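Local coordinates for protein hyaluronidase (Thermobaculum terrenum, PDB 5DIY) that probably removes N-acetylglucosamine from O-GlcNAc-modified proteins, as a family GH84 hexosaminidase built on a TIM-barrel catalytic domain, at residues Pro233-Gly238 against Arg373-Glu378; Phe307-Thr312 against Pro321-Asn326; Lys380-Tyr385 against Thr434-Asp439. One frame throughout, in Å; residues are numbered along the deposited sequence.

Contact 1 of 3, residues Pro233-Gly238 against Arg373-Glu378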
loop_
_atom_site.group_PDB
_atom_site.type_symbol
_atom_site.label_atom_id
_atom_site.label_comp_id
_atom_site.label_asym_id
_atom_site.label_seq_id
_atom_site.Cartn_x
_atom_site.Cartn_y
_atom_site.Cartn_z
ATOM N N PRO C 233 -8.662 -4.152 -0.161
ATOM C CA PRO C 233 -9.289 -4.299 -1.490
ATOM C C PRO C 233 -8.496 -3.747 -2.688
ATOM O O PRO C 233 -8.769 -4.139 -3.829
ATOM C CB PRO C 233 -10.603 -3.543 -1.333
ATOM C CG PRO C 233 -10.930 -3.666 0.110
ATOM C CD PRO C 233 -9.601 -3.563 0.810
ATOM N N GLU C 234 -7.527 -2.867 -2.436
ATOM C CA GLU C 234 -6.737 -2.237 -3.498
ATOM C C GLU C 234 -5.484 -3.028 -3.819
ATOM O O GLU C 234 -4.689 -3.309 -2.921
ATOM C CB GLU C 234 -6.336 -0.832 -3.073
ATOM C CG GLU C 234 -7.521 0.078 -2.822
ATOM C CD GLU C 234 -7.191 1.284 -1.968
ATOM O OE1 GLU C 234 -5.996 1.611 -1.771
ATOM O OE2 GLU C 234 -8.156 1.913 -1.504
ATOM N N LEU C 235 -5.302 -3.377 -5.095
ATOM C CA LEU C 235 -4.062 -3.993 -5.548
ATOM C C LEU C 235 -3.055 -2.893 -5.886
ATOM O O LEU C 235 -3.112 -2.291 -6.968
ATOM C CB LEU C 235 -4.287 -4.910 -6.749
ATOM C CG LEU C 235 -3.052 -5.645 -7.276
ATOM C CD1 LEU C 235 -2.479 -6.580 -6.219
ATOM C CD2 LEU C 235 -3.386 -6.400 -8.555
ATOM N N HIS C 236 -2.124 -2.655 -4.966
ATOM C CA HIS C 236 -1.111 -1.610 -5.135
ATOM C C HIS C 236 0.076 -2.131 -5.929
ATOM O O HIS C 236 1.153 -2.389 -5.369
ATOM C CB HIS C 236 -0.645 -1.077 -3.780
ATOM C CG HIS C 236 -1.705 -0.354 -3.013
ATOM N ND1 HIS C 236 -1.613 -0.124 -1.659
ATOM C CD2 HIS C 236 -2.881 0.188 -3.406
ATOM C CE1 HIS C 236 -2.678 0.542 -1.253
ATOM N NE2 HIS C 236 -3.467 0.740 -2.293
ATOM N N ILE C 237 -0.116 -2.270 -7.238
ATOM C CA ILE C 237 0.959 -2.723 -8.130
ATOM C C ILE C 237 1.566 -1.612 -8.990
ATOM O O ILE C 237 2.493 -1.881 -9.747
ATOM C CB ILE C 237 0.536 -3.926 -9.009
ATOM C CG1 ILE C 237 -0.771 -3.650 -9.765
ATOM C CG2 ILE C 237 0.439 -5.176 -8.142
ATOM C CD1 ILE C 237 -0.995 -4.561 -10.955
ATOM N N GLY C 238 1.076 -0.377 -8.858
ATOM C CA GLY C 238 1.574 0.743 -9.654
ATOM C C GLY C 238 2.985 1.159 -9.270
ATOM O O GLY C 238 3.464 0.801 -8.192
ATOM N N ARG C 373 -5.097 -13.166 -8.065
ATOM C CA ARG C 373 -6.253 -13.847 -8.657
ATOM C C ARG C 373 -7.613 -13.241 -8.287
ATOM O O ARG C 373 -8.485 -13.152 -9.155
ATOM C CB ARG C 373 -6.244 -15.347 -8.325
ATOM C CG ARG C 373 -7.244 -16.177 -9.122
ATOM C CD ARG C 373 -7.481 -17.539 -8.492
ATOM N NE ARG C 373 -6.379 -18.462 -8.757
ATOM C CZ ARG C 373 -6.164 -19.613 -8.115
ATOM N NH1 ARG C 373 -6.961 -20.022 -7.126
ATOM N NH2 ARG C 373 -5.122 -20.362 -8.463
ATOM N N PRO C 374 -7.810 -12.831 -7.012
ATOM C CA PRO C 374 -9.094 -12.203 -6.664
ATOM C C PRO C 374 -9.420 -10.947 -7.478
ATOM O O PRO C 374 -10.593 -10.689 -7.760
ATOM C CB PRO C 374 -8.925 -11.853 -5.183
ATOM C CG PRO C 374 -7.923 -12.832 -4.689
ATOM C CD PRO C 374 -6.960 -13.003 -5.821
ATOM N N TRP C 375 -8.387 -10.199 -7.860
ATOM C CA TRP C 375 -8.555 -9.008 -8.682
ATOM C C TRP C 375 -8.853 -9.400 -10.124
ATOM O O TRP C 375 -9.696 -8.774 -10.758
ATOM C CB TRP C 375 -7.326 -8.091 -8.585
ATOM C CG TRP C 375 -7.239 -7.383 -7.263
ATOM C CD1 TRP C 375 -7.766 -6.161 -6.955
ATOM C CD2 TRP C 375 -6.608 -7.856 -6.064
ATOM N NE1 TRP C 375 -7.498 -5.841 -5.649
ATOM C CE2 TRP C 375 -6.792 -6.865 -5.076
ATOM C CE3 TRP C 375 -5.894 -9.015 -5.732
ATOM C CZ2 TRP C 375 -6.283 -6.995 -3.777
ATOM C CZ3 TRP C 375 -5.394 -9.148 -4.434
ATOM C CH2 TRP C 375 -5.595 -8.142 -3.475
ATOM N N LEU C 376 -8.177 -10.435 -10.630
ATOM C CA LEU C 376 -8.470 -10.982 -11.966
ATOM C C LEU C 376 -9.904 -11.507 -12.094
ATOM O O LEU C 376 -10.566 -11.254 -13.095
ATOM C CB LEU C 376 -7.490 -12.100 -12.338
ATOM C CG LEU C 376 -6.036 -11.723 -12.633
ATOM C CD1 LEU C 376 -5.175 -12.978 -12.714
ATOM C CD2 LEU C 376 -5.926 -10.921 -13.922
ATOM N N GLU C 377 -10.372 -12.228 -11.076
ATOM C CA GLU C 377 -11.725 -12.787 -11.074
ATOM C C GLU C 377 -12.795 -11.705 -11.155
ATOM O O GLU C 377 -13.699 -11.780 -11.991
ATOM C CB GLU C 377 -11.958 -13.649 -9.825
ATOM C CG GLU C 377 -11.264 -15.006 -9.878
ATOM C CD GLU C 377 -11.371 -15.795 -8.576
ATOM O OE1 GLU C 377 -11.965 -15.297 -7.598
ATOM O OE2 GLU C 377 -10.845 -16.928 -8.524
ATOM N N GLU C 378 -12.689 -10.702 -10.286
ATOM C CA GLU C 378 -13.636 -9.586 -10.294
ATOM C C GLU C 378 -13.489 -8.681 -11.530
ATOM O O GLU C 378 -14.478 -8.125 -11.993
ATOM C CB GLU C 378 -13.585 -8.803 -8.976
ATOM C CG GLU C 378 -14.462 -9.464 -7.919
ATOM C CD GLU C 378 -14.195 -9.029 -6.493
ATOM O OE1 GLU C 378 -13.652 -7.927 -6.254
ATOM O OE2 GLU C 378 -14.568 -9.791 -5.585
#
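The seam between a TIM barrel and the helical region that follows it in the chain is where Leu-235 meets Trp-375. Residues 233-238 belong to the loop that joins barrel strands 218-222 and 251-256, the seventh and eighth of the eight-stranded parallel barrel, and 373-378 form the first turns of helix 373-398. Trp-375 carries the contact from the helix side. Its CG lies anti to the carbonyl carbon, which sends the indole out toward the loop. There the ring is used in two ways. Over one face sits Leu-235 CB, 3.5 Å from the centroid of the five-membered ring of Trp-375 and 10° off its normal, a close CH-pi contact. Leu-235 CG is anti to the backbone N (chi1 -178°), which carries the branch on past the ring, so that CD2 as well as CB meets Trp-375; a leucine thus supplies the apolar cover for this face. At the ring's edge Trp-375 NE1 donates to Pro-233 O (2.8 Å, 149° at the hydrogen), the oxygen slightly tilted from the ring plane. A tryptophan suits this place because it buries a broad apolar surface yet has one polar atom to satisfy, and a loop carbonyl satisfies it. Phe-307 of helix 301-308 packs against both Trp-375 and Leu-235, extending the apolar cluster.

The side chain of Glu-234 lies about 10 Å from the bound sugar, so the seam runs near the active-site pocket without lining it. Glu-234 is held from two directions, by His-236 of its own loop and by Arg-435 of the 434-439 segment, and this would probably favour the ionised carboxylate. OE2 of Glu-234 forms the salt bridge to Arg-435, and OE1 accepts a hydrogen bond from His-236 NE2 (2.7 Å) on its anti lone pair, nearly in the imidazole plane.

Contact 2 of 3, residues Phe307-Thr312 against Pro321-Asn326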
loop_
_atom_site.group_PDB
_atom_site.type_symbol
_atom_site.label_atom_id
_atom_site.label_comp_id
_atom_site.label_asym_id
_atom_site.label_seq_id
_atom_site.Cartn_x
_atom_site.Cartn_y
_atom_site.Cartn_z
ATOM N N PHE C 307 -4.482 -4.146 -17.662
ATOM C CA PHE C 307 -5.025 -4.551 -16.377
ATOM C C PHE C 307 -4.706 -3.506 -15.296
ATOM O O PHE C 307 -5.533 -3.261 -14.409
ATOM C CB PHE C 307 -4.472 -5.931 -15.996
ATOM C CG PHE C 307 -4.937 -6.432 -14.660
ATOM C CD1 PHE C 307 -6.269 -6.782 -14.460
ATOM C CD2 PHE C 307 -4.038 -6.579 -13.604
ATOM C CE1 PHE C 307 -6.704 -7.250 -13.232
ATOM C CE2 PHE C 307 -4.466 -7.057 -12.370
ATOM C CZ PHE C 307 -5.800 -7.388 -12.182
ATOM N N TYR C 308 -3.521 -2.888 -15.388
ATOM C CA TYR C 308 -3.110 -1.858 -14.427
ATOM C C TYR C 308 -4.012 -0.616 -14.473
ATOM O O TYR C 308 -4.203 0.029 -13.445
ATOM C CB TYR C 308 -1.623 -1.463 -14.562
ATOM C CG TYR C 308 -1.279 -0.299 -13.649
ATOM C CD1 TYR C 308 -1.489 -0.395 -12.267
ATOM C CD2 TYR C 308 -0.829 0.921 -14.162
ATOM C CE1 TYR C 308 -1.243 0.678 -11.418
ATOM C CE2 TYR C 308 -0.569 2.000 -13.316
ATOM C CZ TYR C 308 -0.779 1.871 -11.946
ATOM O OH TYR C 308 -0.536 2.920 -11.097
ATOM N N GLN C 309 -4.600 -0.307 -15.629
ATOM C CA GLN C 309 -5.545 0.821 -15.728
ATOM C C GLN C 309 -6.754 0.719 -14.778
ATOM O O GLN C 309 -7.300 1.742 -14.381
ATOM C CB GLN C 309 -6.042 0.990 -17.160
ATOM C CG GLN C 309 -4.990 1.468 -18.142
ATOM C CD GLN C 309 -5.514 1.544 -19.564
ATOM O OE1 GLN C 309 -6.535 0.939 -19.902
ATOM N NE2 GLN C 309 -4.818 2.299 -20.408
ATOM N N SER C 310 -7.147 -0.503 -14.418
ATOM C CA SER C 310 -8.216 -0.762 -13.446
ATOM C C SER C 310 -7.712 -0.990 -11.999
ATOM O O SER C 310 -8.524 -1.215 -11.091
ATOM C CB SER C 310 -9.060 -1.966 -13.916
ATOM O OG SER C 310 -9.873 -1.627 -15.034
ATOM N N ASN C 311 -6.395 -0.914 -11.778
ATOM C CA ASN C 311 -5.798 -1.065 -10.447
ATOM C C ASN C 311 -4.885 0.103 -10.071
ATOM O O ASN C 311 -3.836 -0.093 -9.448
ATOM C CB ASN C 311 -5.028 -2.387 -10.375
ATOM C CG ASN C 311 -5.937 -3.589 -10.519
ATOM O OD1 ASN C 311 -6.620 -3.976 -9.574
ATOM N ND2 ASN C 311 -5.961 -4.177 -11.710
ATOM N N THR C 312 -5.294 1.318 -10.434
ATOM C CA THR C 312 -4.502 2.513 -10.157
ATOM C C THR C 312 -4.689 3.056 -8.735
ATOM O O THR C 312 -3.794 3.737 -8.233
ATOM C CB THR C 312 -4.802 3.648 -11.161
ATOM O OG1 THR C 312 -6.197 3.969 -11.132
ATOM C CG2 THR C 312 -4.415 3.238 -12.558
ATOM N N PRO C 321 -10.258 5.435 -11.290
ATOM C CA PRO C 321 -9.411 5.119 -12.452
ATOM C C PRO C 321 -9.675 6.019 -13.658
ATOM O O PRO C 321 -10.803 6.077 -14.149
ATOM C CB PRO C 321 -9.770 3.665 -12.752
ATOM C CG PRO C 321 -10.098 3.091 -11.410
ATOM C CD PRO C 321 -10.722 4.209 -10.612
ATOM N N ALA C 322 -8.636 6.723 -14.112
ATOM C CA ALA C 322 -8.808 7.844 -15.045
ATOM C C ALA C 322 -9.218 7.398 -16.446
ATOM O O ALA C 322 -10.127 7.983 -17.041
ATOM C CB ALA C 322 -7.549 8.702 -15.099
ATOM N N TYR C 323 -8.566 6.354 -16.958
ATOM C CA TYR C 323 -8.861 5.856 -18.304
ATOM C C TYR C 323 -10.337 5.478 -18.460
ATOM O O TYR C 323 -10.995 5.924 -19.397
ATOM C CB TYR C 323 -7.950 4.672 -18.671
ATOM C CG TYR C 323 -8.223 4.069 -20.041
ATOM C CD1 TYR C 323 -9.242 3.129 -20.219
ATOM C CD2 TYR C 323 -7.465 4.431 -21.151
ATOM C CE1 TYR C 323 -9.496 2.570 -21.457
ATOM C CE2 TYR C 323 -7.717 3.879 -22.398
ATOM C CZ TYR C 323 -8.735 2.948 -22.545
ATOM O OH TYR C 323 -8.997 2.383 -23.772
ATOM N N LEU C 324 -10.863 4.666 -17.547
ATOM C CA LEU C 324 -12.261 4.240 -17.672
ATOM C C LEU C 324 -13.241 5.374 -17.372
ATOM O O LEU C 324 -14.289 5.460 -18.013
ATOM C CB LEU C 324 -12.561 2.980 -16.847
ATOM C CG LEU C 324 -12.217 1.644 -17.541
ATOM C CD1 LEU C 324 -12.594 0.477 -16.643
ATOM C CD2 LEU C 324 -12.883 1.487 -18.908
ATOM N N THR C 325 -12.892 6.249 -16.429
ATOM C CA THR C 325 -13.710 7.428 -16.134
ATOM C C THR C 325 -13.902 8.273 -17.394
ATOM O O THR C 325 -15.036 8.617 -17.746
ATOM C CB THR C 325 -13.096 8.284 -15.007
ATOM O OG1 THR C 325 -13.099 7.531 -13.796
ATOM C CG2 THR C 325 -13.880 9.567 -14.778
ATOM N N ASN C 326 -12.800 8.566 -18.080
ATOM C CA ASN C 326 -12.849 9.334 -19.323
ATOM C C ASN C 326 -13.601 8.590 -20.428
ATOM O O ASN C 326 -14.405 9.186 -21.151
ATOM C CB ASN C 326 -11.435 9.690 -19.804
ATOM C CG ASN C 326 -10.694 10.613 -18.846
ATOM O OD1 ASN C 326 -11.296 11.348 -18.073
ATOM N ND2 ASN C 326 -9.377 10.565 -18.895
HETATM O O HOH W 1 -9.444 2.582 -16.204
HETATM O O HOH W 2 -6.558 4.607 -15.495
#
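Gln-309 reaches across to Tyr-323 and lays its amide over one face of the phenol ring. From CB, which points toward the helix, CG is placed anti to the carbonyl carbon (chi1 -69°), and the extended chain beyond it carries the amide to the ring. Gln-309 CD is 3.7 Å from Tyr-323 CG. Gln-309 OE1 stands over the centre of the Tyr-323 ring, 3.4 Å above its plane, and Gln-309 NE2 lies 3.5 Å from Tyr-323 CD2. The amide and ring planes are 27° apart, in a van der Waals contact. The polar ends have other partners: Gln-309 OE1 accepts from Lys-306, and Tyr-323 OH bonds to Glu-350.

The fold element here is a turn facing a helix start: Tyr-308 to Asn-311 make a type I beta turn that leads out of helix 301-308, and Pro-321 is the N-cap of helix 322-336. A residue at the N-cap is not required to donate an N-H within the helix, so proline is tolerated there. Pro-321 CB rests 3.5 Å from Gln-309 O, with Thr-312 OG1 beside it. That same carbonyl gives the main polar link, accepting from two waters; one in turn accepts from Leu-324 N (2.9 Å to the water oxygen), the other from Tyr-323 N. One residue further on in each segment, Ser-310 OG lies 3.8 Å from Leu-324 CD1.

Contact 3 of 3, residues Lys380-Tyr385 against Thr434-Asp439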
loop_
_atom_site.group_PDB
_atom_site.type_symbol
_atom_site.label_atom_id
_atom_site.label_comp_id
_atom_site.label_asym_id
_atom_site.label_seq_id
_atom_site.Cartn_x
_atom_site.Cartn_y
_atom_site.Cartn_z
ATOM N N LYS C 380 -12.794 -9.878 -14.606
ATOM C CA LYS C 380 -13.611 -10.608 -15.588
ATOM C C LYS C 380 -15.105 -10.390 -15.363
ATOM O O LYS C 380 -15.841 -10.166 -16.318
ATOM C CB LYS C 380 -13.298 -12.118 -15.610
ATOM C CG LYS C 380 -14.317 -12.927 -16.412
ATOM C CD LYS C 380 -13.750 -14.175 -17.056
ATOM C CE LYS C 380 -14.789 -14.815 -17.977
ATOM N NZ LYS C 380 -16.028 -15.208 -17.243
ATOM N N LEU C 381 -15.552 -10.472 -14.115
ATOM C CA LEU C 381 -16.960 -10.212 -13.800
ATOM C C LEU C 381 -17.422 -8.834 -14.305
ATOM O O LEU C 381 -18.445 -8.739 -14.984
ATOM C CB LEU C 381 -17.231 -10.366 -12.293
ATOM C CG LEU C 381 -17.754 -11.714 -11.748
ATOM C CD1 LEU C 381 -17.364 -12.930 -12.586
ATOM C CD2 LEU C 381 -17.346 -11.909 -10.294
ATOM N N TRP C 382 -16.662 -7.778 -14.006
ATOM C CA TRP C 382 -17.025 -6.429 -14.483
ATOM C C TRP C 382 -17.094 -6.391 -16.012
ATOM O O TRP C 382 -17.956 -5.728 -16.577
ATOM C CB TRP C 382 -16.043 -5.357 -13.981
ATOM C CG TRP C 382 -16.196 -4.946 -12.533
ATOM C CD1 TRP C 382 -15.236 -5.003 -11.568
ATOM C CD2 TRP C 382 -17.358 -4.383 -11.908
ATOM N NE1 TRP C 382 -15.728 -4.529 -10.375
ATOM C CE2 TRP C 382 -17.027 -4.139 -10.556
ATOM C CE3 TRP C 382 -18.649 -4.073 -12.353
ATOM C CZ2 TRP C 382 -17.942 -3.597 -9.645
ATOM C CZ3 TRP C 382 -19.558 -3.535 -11.447
ATOM C CH2 TRP C 382 -19.198 -3.304 -10.107
ATOM N N THR C 383 -16.191 -7.127 -16.661
ATOM C CA THR C 383 -16.169 -7.278 -18.120
ATOM C C THR C 383 -17.417 -7.995 -18.653
ATOM O O THR C 383 -17.998 -7.559 -19.654
ATOM C CB THR C 383 -14.900 -8.030 -18.578
ATOM O OG1 THR C 383 -13.750 -7.471 -17.921
ATOM C CG2 THR C 383 -14.721 -7.954 -20.094
ATOM N N ASP C 384 -17.827 -9.075 -17.983
ATOM C CA ASP C 384 -19.078 -9.779 -18.314
ATOM C C ASP C 384 -20.273 -8.830 -18.256
ATOM O O ASP C 384 -21.170 -8.897 -19.099
ATOM C CB ASP C 384 -19.353 -10.956 -17.352
ATOM C CG ASP C 384 -18.377 -12.118 -17.512
ATOM O OD1 ASP C 384 -17.791 -12.308 -18.591
ATOM O OD2 ASP C 384 -18.205 -12.861 -16.528
ATOM N N TYR C 385 -20.275 -7.935 -17.270
ATOM C CA TYR C 385 -21.410 -7.029 -17.069
ATOM C C TYR C 385 -21.443 -5.931 -18.138
ATOM O O TYR C 385 -22.519 -5.571 -18.627
ATOM C CB TYR C 385 -21.409 -6.427 -15.660
ATOM C CG TYR C 385 -21.262 -7.414 -14.513
ATOM C CD1 TYR C 385 -21.509 -8.793 -14.674
ATOM C CD2 TYR C 385 -20.895 -6.966 -13.247
ATOM C CE1 TYR C 385 -21.367 -9.678 -13.612
ATOM C CE2 TYR C 385 -20.761 -7.842 -12.182
ATOM C CZ TYR C 385 -20.993 -9.198 -12.370
ATOM O OH TYR C 385 -20.855 -10.064 -11.305
ATOM N N THR C 434 -12.709 -6.804 -3.893
ATOM C CA THR C 434 -11.644 -5.921 -4.380
ATOM C C THR C 434 -12.186 -4.614 -4.928
ATOM O O THR C 434 -13.385 -4.481 -5.192
ATOM C CB THR C 434 -10.798 -6.570 -5.488
ATOM O OG1 THR C 434 -11.478 -6.491 -6.747
ATOM C CG2 THR C 434 -10.445 -8.019 -5.154
ATOM N N ARG C 435 -11.272 -3.665 -5.115
ATOM C CA ARG C 435 -11.580 -2.356 -5.683
ATOM C C ARG C 435 -11.107 -2.260 -7.142
ATOM O O ARG C 435 -10.780 -1.170 -7.627
ATOM C CB ARG C 435 -10.943 -1.256 -4.815
ATOM C CG ARG C 435 -11.449 0.152 -5.119
ATOM C CD ARG C 435 -12.027 0.887 -3.925
ATOM N NE ARG C 435 -11.048 1.709 -3.220
ATOM C CZ ARG C 435 -11.121 3.025 -2.975
ATOM N NH1 ARG C 435 -12.136 3.783 -3.381
ATOM N NH2 ARG C 435 -10.139 3.593 -2.289
ATOM N N VAL C 436 -11.073 -3.393 -7.846
ATOM C CA VAL C 436 -10.754 -3.388 -9.279
ATOM C C VAL C 436 -11.833 -2.604 -10.039
ATOM O O VAL C 436 -13.020 -2.738 -9.753
ATOM C CB VAL C 436 -10.567 -4.820 -9.846
ATOM C CG1 VAL C 436 -11.877 -5.592 -9.911
ATOM C CG2 VAL C 436 -9.897 -4.776 -11.212
ATOM N N CYS C 437 -11.385 -1.752 -10.960
ATOM C CA CYS C 437 -12.226 -0.812 -11.720
ATOM C C CYS C 437 -12.878 0.295 -10.875
ATOM O O CYS C 437 -13.757 1.013 -11.367
ATOM C CB CYS C 437 -13.293 -1.549 -12.548
ATOM S SG CYS C 437 -12.678 -2.930 -13.536
ATOM N N GLY C 438 -12.418 0.475 -9.633
ATOM C CA GLY C 438 -13.084 1.358 -8.678
ATOM C C GLY C 438 -14.585 1.139 -8.666
ATOM O O GLY C 438 -15.061 -0.002 -8.760
ATOM N N ASP C 439 -15.325 2.242 -8.580
ATOM C CA ASP C 439 -16.760 2.245 -8.830
ATOM C C ASP C 439 -17.101 2.801 -10.220
ATOM O O ASP C 439 -18.237 3.174 -10.484
ATOM C CB ASP C 439 -17.454 3.037 -7.727
ATOM C CG ASP C 439 -17.382 2.327 -6.389
ATOM O OD1 ASP C 439 -18.105 1.326 -6.196
ATOM O OD2 ASP C 439 -16.587 2.751 -5.540
HETATM O O HOH W 3 -14.730 -3.681 -7.720
#
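Trp-382 turns its indole toward the loop 434-439, with Val-436 at the edge of the ring and Cys-437 CB over one face. The tryptophan CG is anti to the carbonyl carbon (chi1 -76°), which projects the five-membered ring from helix 373-398 toward the loop. Val-436 CG1 lies in the ring plane, 3.8 Å from Trp-382 CD1, the two side chains running past each other in opposite directions. The cysteine approaches differently. Cys-437 SG is 3.8 Å from Trp-382 CD1 and 4.5 Å from the centroid of the five-membered ring, 46° off the normal, so this sulfur-aromatic contact is oblique. A small, polarisable thiol suits a position beside an indole, and a beta-branched valine gives a compact surface for its rim.

The indole N-H is satisfied by a water in the ring plane, 3.0 Å from Trp-382 NE1. This water donates to both Thr-434 O and Val-436 O, the second at 2.8 Å, and so ties the ring to two loop carbonyls. The loop has its own order: Arg-435 to Gly-438 form a type II beta turn closed by Gly-438 N donating to Arg-435 O, 3.1 Å. Cys-437 takes the left-handed conformation at its third position, unusual for a non-glycine residue, and Gly-438 follows with a further positive phi, which favours glycine.

Phe-432, just before this segment, meets the Trp-382 ring edge-to-face, and Val-441, Arg-442 and Leu-445 of helix 440-451 pack on it. The contact thus belongs to the helical part of the chain, away from the sugar site: 434-439, the last part of the connection from helix 412-428 to helix 440-451, is fitted against helix 373-398, whose Thr-383 packs on helix 340-362 through Met-354 and Gln-355.

How the contacts relate
Contacts 1 and 3 are buried and share helix 373-398, each presenting a tryptophan to a loop; contact 2 is partly buried and lies between a turn and a helix start. Their polar chemistry differs: the indole of contact 1 bonds directly to a carbonyl, that of contact 3 works through one water, and contact 2 is bridged by two waters with no direct hydrogen bond. The three form a continuous block. A probable Glu-378 to Thr-434 hydrogen bond joins contacts 1 and 3, Ser-310 O probably accepts from Cys-437 N between contacts 2 and 3, and Asn-311 packing on Trp-375 and Leu-235 joins contact 2 to contact 1. Contact 1 alone involves a barrel loop.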